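Local coordinates for putative SAM-dependent O-methyltranferase (Podospora anserina, PDB 4YMH), which binds S-adenosyl-L-homocysteine and probably transfers methyl groups from S-adenosyl-L-methionine to oxygen atoms of its substrates, at residues A[33-38]-A[76-81]; A[40-45]-A[101-106]; A[72-77]-A[105-110]; A[82-87]-A[112-117]. All coordinates share one frame; numbering follows the deposited sequence.

Contact 1 of 4, residues A[33-38]-A[76-81]. With SAH (S-adenosyl-L-homocysteine), chain E.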
# COMPACT_ATOMS: atom_id res chain seq x y z
N GLU A 33 -16.63 12.88 -12.76
CA GLU A 33 -18.02 13.03 -13.18
C GLU A 33 -18.81 11.73 -12.97
O GLU A 33 -19.96 11.75 -12.50
CB GLU A 33 -18.10 13.46 -14.65
CG GLU A 33 -19.51 13.69 -15.15
CD GLU A 33 -19.55 14.21 -16.58
OE1 GLU A 33 -18.65 13.87 -17.37
OE2 GLU A 33 -20.49 14.96 -16.91
N HIS A 34 -18.20 10.59 -13.30
CA HIS A 34 -18.88 9.32 -13.07
C HIS A 34 -19.09 9.04 -11.57
O HIS A 34 -20.12 8.51 -11.16
CB HIS A 34 -18.09 8.17 -13.71
CG HIS A 34 -18.66 6.82 -13.41
ND1 HIS A 34 -19.83 6.36 -13.99
CD2 HIS A 34 -18.24 5.85 -12.57
CE1 HIS A 34 -20.09 5.15 -13.52
NE2 HIS A 34 -19.14 4.82 -12.66
N TRP A 35 -18.10 9.41 -10.76
CA TRP A 35 -18.16 9.18 -9.31
C TRP A 35 -19.32 9.98 -8.71
O TRP A 35 -20.17 9.44 -7.98
CB TRP A 35 -16.81 9.58 -8.69
CG TRP A 35 -16.62 9.21 -7.25
CD1 TRP A 35 -16.25 8.00 -6.75
CD2 TRP A 35 -16.75 10.09 -6.12
NE1 TRP A 35 -16.15 8.06 -5.38
CE2 TRP A 35 -16.45 9.33 -4.97
CE3 TRP A 35 -17.09 11.44 -5.98
CZ2 TRP A 35 -16.49 9.88 -3.69
CZ3 TRP A 35 -17.12 11.98 -4.70
CH2 TRP A 35 -16.82 11.20 -3.58
N GLU A 36 -19.37 11.26 -9.06
CA GLU A 36 -20.42 12.16 -8.60
C GLU A 36 -21.80 11.70 -9.07
O GLU A 36 -22.78 11.72 -8.31
CB GLU A 36 -20.16 13.58 -9.08
CG GLU A 36 -18.90 14.22 -8.49
CD GLU A 36 -19.06 14.60 -7.02
OE1 GLU A 36 -20.20 14.53 -6.50
OE2 GLU A 36 -18.05 14.96 -6.39
N TRP A 37 -21.87 11.29 -10.33
CA TRP A 37 -23.11 10.81 -10.92
C TRP A 37 -23.62 9.57 -10.19
O TRP A 37 -24.83 9.42 -9.97
CB TRP A 37 -22.92 10.49 -12.39
CG TRP A 37 -24.08 9.78 -13.02
CD1 TRP A 37 -25.17 10.36 -13.61
CD2 TRP A 37 -24.26 8.37 -13.14
NE1 TRP A 37 -26.02 9.39 -14.08
CE2 TRP A 37 -25.49 8.16 -13.80
CE3 TRP A 37 -23.51 7.26 -12.74
CZ2 TRP A 37 -25.97 6.88 -14.08
CZ3 TRP A 37 -23.99 5.99 -13.01
CH2 TRP A 37 -25.21 5.82 -13.68
N THR A 38 -22.70 8.68 -9.84
CA THR A 38 -23.05 7.48 -9.10
C THR A 38 -23.62 7.86 -7.73
O THR A 38 -24.64 7.31 -7.30
CB THR A 38 -21.84 6.55 -8.91
OG1 THR A 38 -21.39 6.11 -10.19
CG2 THR A 38 -22.24 5.33 -8.07
N SER A 76 -21.16 0.29 -10.03
CA SER A 76 -21.50 1.25 -11.10
C SER A 76 -20.39 1.43 -12.15
O SER A 76 -20.53 2.23 -13.07
CB SER A 76 -21.85 2.62 -10.50
OG SER A 76 -20.68 3.38 -10.25
N GLY A 77 -19.30 0.68 -12.01
CA GLY A 77 -18.21 0.72 -12.97
C GLY A 77 -17.04 1.63 -12.62
O GLY A 77 -16.10 1.76 -13.40
N TYR A 78 -17.10 2.27 -11.46
CA TYR A 78 -16.04 3.21 -11.04
C TYR A 78 -14.65 2.59 -11.03
O TYR A 78 -13.70 3.17 -11.60
CB TYR A 78 -16.36 3.78 -9.66
CG TYR A 78 -15.27 4.68 -9.08
CD1 TYR A 78 -14.99 5.92 -9.64
CD2 TYR A 78 -14.54 4.28 -7.96
CE1 TYR A 78 -14.01 6.74 -9.10
CE2 TYR A 78 -13.55 5.09 -7.42
CZ TYR A 78 -13.29 6.32 -8.00
OH TYR A 78 -12.31 7.15 -7.48
N SER A 79 -14.49 1.44 -10.38
CA SER A 79 -13.16 0.84 -10.30
C SER A 79 -12.75 0.26 -11.66
O SER A 79 -11.58 0.34 -12.02
CB SER A 79 -13.06 -0.22 -9.19
OG SER A 79 -14.03 -1.24 -9.31
N ALA A 80 -13.69 -0.28 -12.43
CA ALA A 80 -13.38 -0.71 -13.79
C ALA A 80 -12.85 0.45 -14.64
O ALA A 80 -11.90 0.29 -15.41
CB ALA A 80 -14.61 -1.34 -14.47
N LEU A 81 -13.46 1.63 -14.51
CA LEU A 81 -13.01 2.78 -15.28
C LEU A 81 -11.66 3.30 -14.76
O LEU A 81 -10.86 3.83 -15.54
CB LEU A 81 -14.06 3.90 -15.27
CG LEU A 81 -15.34 3.56 -16.06
CD1 LEU A 81 -16.44 4.59 -15.81
CD2 LEU A 81 -15.03 3.46 -17.55
N SAH E . -15.85 -2.16 -7.16
CA SAH E . -16.83 -1.12 -7.03
CB SAH E . -17.81 -1.41 -5.90
CG SAH E . -18.28 -2.85 -5.73
SD SAH E . -19.53 -2.96 -4.51
C SAH E . -16.18 0.21 -6.77
O SAH E . -16.79 1.23 -7.01
OXT SAH E . -15.05 0.24 -6.32
C5' SAH E . -19.81 -4.68 -4.61
C4' SAH E . -20.55 -5.13 -5.86
O4' SAH E . -20.54 -6.54 -5.93
C3' SAH E . -22.00 -4.73 -5.86
O3' SAH E . -22.34 -4.04 -7.03
C2' SAH E . -22.75 -6.04 -5.78
O2' SAH E . -23.99 -6.00 -6.42
C1' SAH E . -21.78 -7.03 -6.37
N9 SAH E . -21.98 -8.40 -5.89
C8 SAH E . -22.32 -8.80 -4.68
N7 SAH E . -22.39 -10.12 -4.61
C5 SAH E . -22.08 -10.58 -5.79
C6 SAH E . -21.94 -11.90 -6.41
N6 SAH E . -22.18 -12.97 -5.68
N1 SAH E . -21.57 -11.99 -7.68
C2 SAH E . -21.32 -10.89 -8.39
N3 SAH E . -21.41 -9.66 -7.90
C4 SAH E . -21.78 -9.46 -6.63

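Contact 2 of 4, residues A[40-45]-A[101-106]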
# COMPACT_ATOMS: atom_id res chain seq x y z
N THR A 40 -25.15 10.56 -6.93
CA THR A 40 -26.47 11.15 -7.09
C THR A 40 -27.52 10.09 -7.45
O THR A 40 -28.66 10.14 -6.97
CB THR A 40 -26.46 12.25 -8.17
OG1 THR A 40 -25.52 13.27 -7.81
CG2 THR A 40 -27.84 12.88 -8.31
N ARG A 41 -27.12 9.13 -8.27
CA ARG A 41 -28.04 8.13 -8.79
C ARG A 41 -28.45 7.10 -7.75
O ARG A 41 -29.60 6.67 -7.71
CB ARG A 41 -27.44 7.43 -10.01
CG ARG A 41 -28.34 6.38 -10.65
CD ARG A 41 -29.05 6.91 -11.89
NE ARG A 41 -29.90 5.89 -12.52
CZ ARG A 41 -29.44 4.92 -13.32
NH1 ARG A 41 -28.15 4.82 -13.58
NH2 ARG A 41 -30.29 4.04 -13.84
N PHE A 42 -27.52 6.70 -6.88
CA PHE A 42 -27.79 5.58 -5.98
C PHE A 42 -27.74 5.93 -4.49
O PHE A 42 -26.84 6.64 -4.04
CB PHE A 42 -26.82 4.44 -6.28
CG PHE A 42 -26.97 3.89 -7.67
CD1 PHE A 42 -28.04 3.06 -7.98
CD2 PHE A 42 -26.05 4.21 -8.66
CE1 PHE A 42 -28.19 2.56 -9.26
CE2 PHE A 42 -26.20 3.71 -9.94
CZ PHE A 42 -27.27 2.89 -10.24
N PRO A 43 -28.73 5.42 -3.73
CA PRO A 43 -28.81 5.61 -2.27
C PRO A 43 -27.74 4.80 -1.54
O PRO A 43 -27.30 5.18 -0.46
CB PRO A 43 -30.21 5.10 -1.94
CG PRO A 43 -30.50 4.08 -2.99
CD PRO A 43 -29.83 4.59 -4.24
N ASP A 44 -27.33 3.68 -2.14
CA ASP A 44 -26.30 2.82 -1.57
C ASP A 44 -24.95 3.04 -2.26
O ASP A 44 -24.20 2.09 -2.48
CB ASP A 44 -26.70 1.34 -1.67
CG ASP A 44 -26.79 0.84 -3.11
OD1 ASP A 44 -26.91 1.67 -4.05
OD2 ASP A 44 -26.73 -0.39 -3.32
N ALA A 45 -24.64 4.30 -2.57
CA ALA A 45 -23.41 4.63 -3.28
C ALA A 45 -22.17 4.51 -2.39
O ALA A 45 -21.04 4.59 -2.88
CB ALA A 45 -23.50 6.04 -3.86
N PRO A 101 -28.79 -6.92 -11.64
CA PRO A 101 -29.37 -6.38 -12.88
C PRO A 101 -29.32 -4.85 -12.94
O PRO A 101 -28.89 -4.26 -13.94
CB PRO A 101 -30.82 -6.87 -12.83
CG PRO A 101 -30.76 -8.11 -12.02
CD PRO A 101 -29.69 -7.88 -10.99
N LYS A 102 -29.75 -4.22 -11.85
CA LYS A 102 -29.70 -2.77 -11.71
C LYS A 102 -28.29 -2.20 -11.97
O LYS A 102 -28.11 -1.25 -12.76
CB LYS A 102 -30.19 -2.38 -10.32
CG LYS A 102 -29.91 -0.96 -9.88
CD LYS A 102 -30.47 -0.72 -8.47
CE LYS A 102 -29.92 -1.74 -7.48
NZ LYS A 102 -30.46 -1.56 -6.09
N MET A 103 -27.28 -2.82 -11.35
CA MET A 103 -25.91 -2.30 -11.48
C MET A 103 -25.29 -2.66 -12.82
O MET A 103 -24.47 -1.92 -13.34
CB MET A 103 -25.02 -2.80 -10.33
CG MET A 103 -25.47 -2.33 -8.95
SD MET A 103 -26.27 -0.69 -8.92
CE MET A 103 -24.90 0.40 -9.35
N ILE A 104 -25.70 -3.79 -13.39
CA ILE A 104 -25.28 -4.17 -14.74
C ILE A 104 -25.77 -3.14 -15.78
O ILE A 104 -25.00 -2.68 -16.62
CB ILE A 104 -25.80 -5.58 -15.09
CG1 ILE A 104 -24.99 -6.65 -14.34
CG2 ILE A 104 -25.75 -5.81 -16.61
CD1 ILE A 104 -25.66 -8.00 -14.33
N ALA A 105 -27.05 -2.79 -15.70
CA ALA A 105 -27.61 -1.76 -16.59
C ALA A 105 -26.86 -0.44 -16.41
O ALA A 105 -26.42 0.18 -17.41
CB ALA A 105 -29.09 -1.58 -16.32
N ALA A 106 -26.71 -0.02 -15.15
CA ALA A 106 -25.95 1.20 -14.84
C ALA A 106 -24.54 1.20 -15.45
O ALA A 106 -24.12 2.18 -16.07
CB ALA A 106 -25.86 1.38 -13.32

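Contact 3 of 4, residues A[72-77]-A[105-110]. With SAH (S-adenosyl-L-homocysteine), chain E.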
# COMPACT_ATOMS: atom_id res chain seq x y z
N ILE A 72 -13.85 -8.40 -9.40
CA ILE A 72 -15.05 -9.09 -8.94
C ILE A 72 -15.86 -8.07 -8.15
O ILE A 72 -15.42 -7.61 -7.09
CB ILE A 72 -14.71 -10.33 -8.09
CG1 ILE A 72 -13.69 -11.21 -8.81
CG2 ILE A 72 -15.98 -11.12 -7.80
CD1 ILE A 72 -13.31 -12.49 -8.05
N GLY A 73 -17.03 -7.70 -8.69
CA GLY A 73 -17.89 -6.70 -8.08
C GLY A 73 -17.76 -5.37 -8.81
O GLY A 73 -16.89 -4.56 -8.50
N CYS A 74 -18.63 -5.14 -9.80
CA CYS A 74 -18.51 -3.96 -10.66
C CYS A 74 -19.21 -2.73 -10.08
O CYS A 74 -18.72 -1.61 -10.22
CB CYS A 74 -19.07 -4.28 -12.05
SG CYS A 74 -18.81 -2.97 -13.27
N TYR A 75 -20.34 -2.96 -9.39
CA TYR A 75 -21.26 -1.91 -8.95
C TYR A 75 -21.59 -0.96 -10.11
O TYR A 75 -22.23 -1.39 -11.07
CB TYR A 75 -20.70 -1.12 -7.77
CG TYR A 75 -21.73 -0.25 -7.09
CD1 TYR A 75 -22.90 -0.80 -6.58
CD2 TYR A 75 -21.53 1.12 -6.95
CE1 TYR A 75 -23.86 -0.00 -5.95
CE2 TYR A 75 -22.49 1.93 -6.33
CZ TYR A 75 -23.64 1.35 -5.83
OH TYR A 75 -24.58 2.14 -5.21
N SER A 76 -21.16 0.29 -10.03
CA SER A 76 -21.50 1.25 -11.10
C SER A 76 -20.39 1.43 -12.15
O SER A 76 -20.53 2.23 -13.07
CB SER A 76 -21.85 2.62 -10.50
OG SER A 76 -20.68 3.38 -10.25
N GLY A 77 -19.30 0.68 -12.01
CA GLY A 77 -18.21 0.72 -12.97
C GLY A 77 -17.04 1.63 -12.62
O GLY A 77 -16.10 1.76 -13.40
N ALA A 105 -27.05 -2.79 -15.70
CA ALA A 105 -27.61 -1.76 -16.59
C ALA A 105 -26.86 -0.44 -16.41
O ALA A 105 -26.42 0.18 -17.41
CB ALA A 105 -29.09 -1.58 -16.32
N ALA A 106 -26.71 -0.02 -15.15
CA ALA A 106 -25.95 1.20 -14.84
C ALA A 106 -24.54 1.20 -15.45
O ALA A 106 -24.12 2.18 -16.07
CB ALA A 106 -25.86 1.38 -13.32
N SER A 107 -23.82 0.11 -15.26
CA SER A 107 -22.45 -0.00 -15.71
C SER A 107 -22.31 -0.03 -17.22
O SER A 107 -21.42 0.62 -17.76
CB SER A 107 -21.79 -1.25 -15.11
OG SER A 107 -21.57 -1.06 -13.73
N ARG A 108 -23.14 -0.82 -17.89
CA ARG A 108 -23.10 -0.86 -19.35
C ARG A 108 -23.34 0.52 -19.93
O ARG A 108 -22.62 0.97 -20.84
CB ARG A 108 -24.11 -1.86 -19.91
CG ARG A 108 -23.81 -3.29 -19.51
CD ARG A 108 -24.57 -4.29 -20.38
NE ARG A 108 -24.30 -5.66 -19.96
CZ ARG A 108 -23.14 -6.30 -20.14
NH1 ARG A 108 -22.13 -5.69 -20.75
NH2 ARG A 108 -22.99 -7.54 -19.72
N GLU A 109 -24.35 1.21 -19.41
CA GLU A 109 -24.60 2.57 -19.87
C GLU A 109 -23.37 3.46 -19.59
O GLU A 109 -22.93 4.22 -20.47
CB GLU A 109 -25.86 3.14 -19.23
CG GLU A 109 -25.99 4.65 -19.28
CD GLU A 109 -27.26 5.16 -18.63
OE1 GLU A 109 -28.01 4.34 -18.05
OE2 GLU A 109 -27.53 6.38 -18.70
N ALA A 110 -22.79 3.34 -18.40
CA ALA A 110 -21.62 4.13 -18.04
C ALA A 110 -20.43 3.91 -18.98
O ALA A 110 -19.76 4.85 -19.41
CB ALA A 110 -21.21 3.81 -16.59
N SAH E . -15.85 -2.16 -7.16
CA SAH E . -16.83 -1.12 -7.03
CB SAH E . -17.81 -1.41 -5.90
CG SAH E . -18.28 -2.85 -5.73
SD SAH E . -19.53 -2.96 -4.51
C SAH E . -16.18 0.21 -6.77
O SAH E . -16.79 1.23 -7.01
OXT SAH E . -15.05 0.24 -6.32
C5' SAH E . -19.81 -4.68 -4.61
C4' SAH E . -20.55 -5.13 -5.86
O4' SAH E . -20.54 -6.54 -5.93
C3' SAH E . -22.00 -4.73 -5.86
O3' SAH E . -22.34 -4.04 -7.03
C2' SAH E . -22.75 -6.04 -5.78
O2' SAH E . -23.99 -6.00 -6.42
C1' SAH E . -21.78 -7.03 -6.37
N9 SAH E . -21.98 -8.40 -5.89
C8 SAH E . -22.32 -8.80 -4.68
N7 SAH E . -22.39 -10.12 -4.61
C5 SAH E . -22.08 -10.58 -5.79
C6 SAH E . -21.94 -11.90 -6.41
N6 SAH E . -22.18 -12.97 -5.68
N1 SAH E . -21.57 -11.99 -7.68
C2 SAH E . -21.32 -10.89 -8.39
N3 SAH E . -21.41 -9.66 -7.90
C4 SAH E . -21.78 -9.46 -6.63

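Contact 4 of 4, residues A[82-87]-A[112-117]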
# COMPACT_ATOMS: atom_id res chain seq x y z
N ALA A 82 -11.41 3.14 -13.46
CA ALA A 82 -10.08 3.47 -12.93
C ALA A 82 -9.01 2.58 -13.57
O ALA A 82 -7.98 3.07 -14.04
CB ALA A 82 -10.04 3.34 -11.41
N TRP A 83 -9.25 1.26 -13.58
CA TRP A 83 -8.31 0.33 -14.22
C TRP A 83 -8.11 0.67 -15.70
O TRP A 83 -6.98 0.63 -16.23
CB TRP A 83 -8.81 -1.12 -14.09
CG TRP A 83 -9.02 -1.61 -12.68
CD1 TRP A 83 -10.15 -2.20 -12.17
CD2 TRP A 83 -8.07 -1.57 -11.60
NE1 TRP A 83 -9.96 -2.51 -10.84
CE2 TRP A 83 -8.70 -2.13 -10.47
CE3 TRP A 83 -6.75 -1.10 -11.48
CZ2 TRP A 83 -8.05 -2.25 -9.23
CZ3 TRP A 83 -6.12 -1.21 -10.26
CH2 TRP A 83 -6.77 -1.79 -9.15
N TYR A 84 -9.22 0.98 -16.36
CA TYR A 84 -9.21 1.40 -17.76
C TYR A 84 -8.28 2.59 -17.95
O TYR A 84 -7.40 2.58 -18.84
CB TYR A 84 -10.65 1.73 -18.22
CG TYR A 84 -10.77 2.22 -19.65
CD1 TYR A 84 -10.82 1.33 -20.71
CD2 TYR A 84 -10.82 3.58 -19.93
CE1 TYR A 84 -10.91 1.77 -22.02
CE2 TYR A 84 -10.92 4.04 -21.25
CZ TYR A 84 -10.97 3.13 -22.29
OH TYR A 84 -11.07 3.58 -23.58
N GLU A 85 -8.43 3.61 -17.11
CA GLU A 85 -7.57 4.79 -17.21
C GLU A 85 -6.10 4.43 -16.98
O GLU A 85 -5.20 4.98 -17.63
CB GLU A 85 -8.00 5.87 -16.21
CG GLU A 85 -9.29 6.62 -16.56
CD GLU A 85 -9.14 7.58 -17.74
OE1 GLU A 85 -8.01 7.75 -18.27
OE2 GLU A 85 -10.16 8.18 -18.14
N GLY A 86 -5.87 3.50 -16.06
CA GLY A 86 -4.51 3.13 -15.71
C GLY A 86 -3.83 2.24 -16.73
O GLY A 86 -2.62 2.00 -16.64
N THR A 87 -4.59 1.74 -17.70
CA THR A 87 -4.02 0.88 -18.73
C THR A 87 -4.24 1.36 -20.17
O THR A 87 -4.24 0.55 -21.11
CB THR A 87 -4.58 -0.55 -18.60
OG1 THR A 87 -6.01 -0.50 -18.65
CG2 THR A 87 -4.12 -1.18 -17.30
N LYS A 112 -20.49 2.77 -22.05
CA LYS A 112 -20.76 3.38 -23.35
C LYS A 112 -20.59 4.90 -23.33
O LYS A 112 -20.06 5.48 -24.27
CB LYS A 112 -22.17 3.03 -23.84
CG LYS A 112 -22.37 1.56 -24.16
CD LYS A 112 -23.76 1.32 -24.72
CE LYS A 112 -24.16 -0.14 -24.63
NZ LYS A 112 -23.25 -1.00 -25.44
N LYS A 113 -21.06 5.55 -22.26
CA LYS A 113 -20.91 7.01 -22.18
C LYS A 113 -19.44 7.41 -22.14
O LYS A 113 -19.05 8.44 -22.70
CB LYS A 113 -21.61 7.57 -20.94
CG LYS A 113 -23.11 7.60 -20.99
CD LYS A 113 -23.65 8.42 -19.84
CE LYS A 113 -25.11 8.15 -19.59
NZ LYS A 113 -25.95 8.39 -20.81
N TYR A 114 -18.64 6.59 -21.48
CA TYR A 114 -17.21 6.85 -21.29
C TYR A 114 -16.43 6.60 -22.57
O TYR A 114 -15.31 7.10 -22.74
CB TYR A 114 -16.67 5.96 -20.17
CG TYR A 114 -15.58 6.58 -19.34
CD1 TYR A 114 -14.23 6.42 -19.69
CD2 TYR A 114 -15.88 7.31 -18.21
CE1 TYR A 114 -13.23 6.99 -18.93
CE2 TYR A 114 -14.87 7.87 -17.43
CZ TYR A 114 -13.55 7.70 -17.79
OH TYR A 114 -12.56 8.26 -17.01
N GLY A 115 -17.01 5.80 -23.46
CA GLY A 115 -16.37 5.46 -24.71
C GLY A 115 -15.25 4.45 -24.55
O GLY A 115 -14.22 4.56 -25.21
N VAL A 116 -15.44 3.46 -23.69
CA VAL A 116 -14.45 2.40 -23.55
C VAL A 116 -14.47 1.54 -24.82
O VAL A 116 -15.46 1.51 -25.54
CB VAL A 116 -14.69 1.52 -22.30
CG1 VAL A 116 -14.74 2.39 -21.06
CG2 VAL A 116 -15.97 0.72 -22.44
N GLY A 117 -13.37 0.85 -25.09
CA GLY A 117 -13.32 0.00 -26.27
C GLY A 117 -13.90 -1.36 -25.99
O GLY A 117 -14.64 -1.55 -25.03
O HOH W 1 -12.41 6.71 -23.39
O HOH W 2 -10.80 1.57 -25.31

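Contact 1 of 4, residues A[33-38]-A[76-81]
The end of the cofactor loop and the start of helix 78-86 in this class I methyltransferase fold meet helix 29-41 through His34, Trp35 and Thr38. His34 CG is anti to the backbone N (chi1 175°), and NE2 gives a weak, bent hydrogen bond to Ser76 OG (3.2 Å, 123° at the hydrogen). Leu81 CD1 sits squarely over one face of the imidazole, 4.0 Å from its centroid, in a CH-pi contact. The opposite face is met nearer its rim by Thr38 OG1, which donates to His34 O at 2.9 Å; Ser76 OG lies 2.8 Å from Thr38 OG1, probably as a hydrogen bond. His34 O thus takes two donors, Thr38 N and Thr38 OG1, from opposite faces of its carbonyl plane. Farther round, Trp35 CD1 lies over the Tyr78 ring, offset to the CE1 rim (Trp35 CD1 to Tyr78 CE1 3.5 Å), with the five-membered ring and the phenol tilted 53°. Gly77 holds the N-cap position, and two residues on, Ser79 OG accepts from the amino N of SAH at 3.0 Å. Trp35 NE1 and Tyr78 OH bond to the carbonyls of Ser49 and Ser50, just ahead of helix 51-64, while His34 and Leu81 also pack on Ala110 and Tyr114 of helix 101-114.

Contact 2 of 4, residues A[40-45]-A[101-106]
Phe42 lays its ring against the thioether end of Met103, the two side chains reaching tip to tip. Met103 CE stands over the face, 3.7 Å from the ring centroid, as a CH-pi contact. SD lies over the same face, 4.2 Å from that centroid and 26° off the ring normal, a Met-aromatic contact. The methionine chain is folded to do this: chi2 of -32° is well away from a staggered value and places SD, after which a second bend brings CE over the ring. Across the opposite face of Phe42, toward the rim, runs CG of Arg41, making the ring a flat layer between the two chains. At the outer end of the ring, Ala106 CB touches the edge at CZ of Phe42 (3.7 Å), and Lys102 CG approaches CE1 of Phe42 at 4.0 Å. The guanidinium of Arg41 turns a face to Phe42 CZ, near the rim, and brings NH1 to 4.1 Å from Ala106 CB. An alanine in place of Phe42 would probably open a gap between Met103 and the Arg41 chain and deprive the sulfur and methyl of their aromatic surface. Asp44, in the type I turn from Phe42 to Ala45, hydrogen-bonds through OD1 to Tyr75 OH, and Met103 itself touches SAH, Glu98 and Tyr75. The contact thus joins the C-terminal end of helix 29-41 and its turn to the first turns of helix 101-114, which follows strand 93-98, beside the cofactor.

Contact 3 of 4, residues A[72-77]-A[105-110]
The Tyr75 ring turns an edge to the cofactor: SAH O3' lies in its plane, 3.3 Å from CD1 of Tyr75, while the carbonyl of the same residue faces Ser107 of helix 101-114. The side chain of Tyr75 leaves the backbone away from the helix; Phe42 and Thr38 lie close to it. The backbone here forms a type II' turn from Cys74 to Gly77, closed by Gly77 N to Cys74 O at 3.0 Å, with Tyr75 at the positive-phi corner (phi 49°). Ser107 OG fits against this turn, 2.8 Å from Tyr75 O and 3.4 Å from Cys74 SG; its hydrogen bond goes to Met103 O, one helical turn earlier. Beside it, Ala110 CB rests 3.9 Å from Ser76 O. At the positive phi of Gly77 a CB would be jammed against the carbonyl O of Ser76. At Gly73 a CB would crowd the ribose oxygen O4' of SAH as well as the preceding carbonyl O; this glycine's O accepts from the SAH amino N at 2.9 Å. The glycine-containing loop 73-77, after the first strand of the sheet's parallel part, corresponds to the cofactor-binding loop of class I methyltransferases. It leaves strand 68-72, is tied to Glu98 at the end of strand 93-98 through Tyr75 N, is backed by helix 101-114 and leads into helix 78-86.

Contact 4 of 4, residues A[82-87]-A[112-117]
Helices 78-86 and 101-114 approach at their C-terminal ends, CA of Tyr84 and CA of Val116 being 7.9 Å apart, and the second helix finishes in a Schellman motif with Gly115 at positive phi (75°). That turn swings Val116 over Tyr84: its CG1 stands above the centre of the phenol ring, 3.9 Å from the centroid and 6° off the normal, a nearly axial CH-pi contact. CG of Tyr84 is anti to the backbone N (chi1 178°), on a side chain that points toward the end of helix 101-114. Its hydroxyl is linked by water to the turn. Water 2, in the plane of the ring, lies 2.7 Å from Tyr84 OH and weakly accepts from Gly117 N. Water 1 donates to Tyr114 O at 3.0 Å and is held only weakly by Tyr84 OH. A phenylalanine in place of Tyr84 would keep the face under Val116 but would probably leave both waters less firmly held and Gly117 N without this water bridge to the side chain. A direct bond runs alongside: Tyr114 OH donates to Glu85 OE2 at 2.7 Å, meeting the anti lone pair of OE2, with carboxylate and ring steeply inclined to each other. Glu85 OE1 pairs with Arg88 in a salt bridge, so the carboxylate is gripped at both oxygens. Away from the cofactor, this joins two neighbouring helices of the Rossmann-like alpha/beta fold where one ends in its Schellman glycine.

In the fold
From the N terminus, helix 29-41 supplies the first segments of contacts 1 and 2. Contact 1 closes a loop from this helix through helix 51-64 and strand 68-72 to residues 76-81. Contact 2 reaches further, to helix 101-114, and crosses contact 1. Contact 3 opens on the turn where contact 1 ends, sharing Ser76 and Gly77, and closes on the same helix as contact 2, sharing Ala105 and Ala106. Contact 4 follows contact 1 in series and crosses contacts 2 and 3. Contacts 1, 2 and 3 all touch SAH; contact 4 lies away from it. Contacts 1 to 3 gather helices 29-41, 78-86 and 101-114 around the cofactor loop, and contact 4 joins the last two at their far ends.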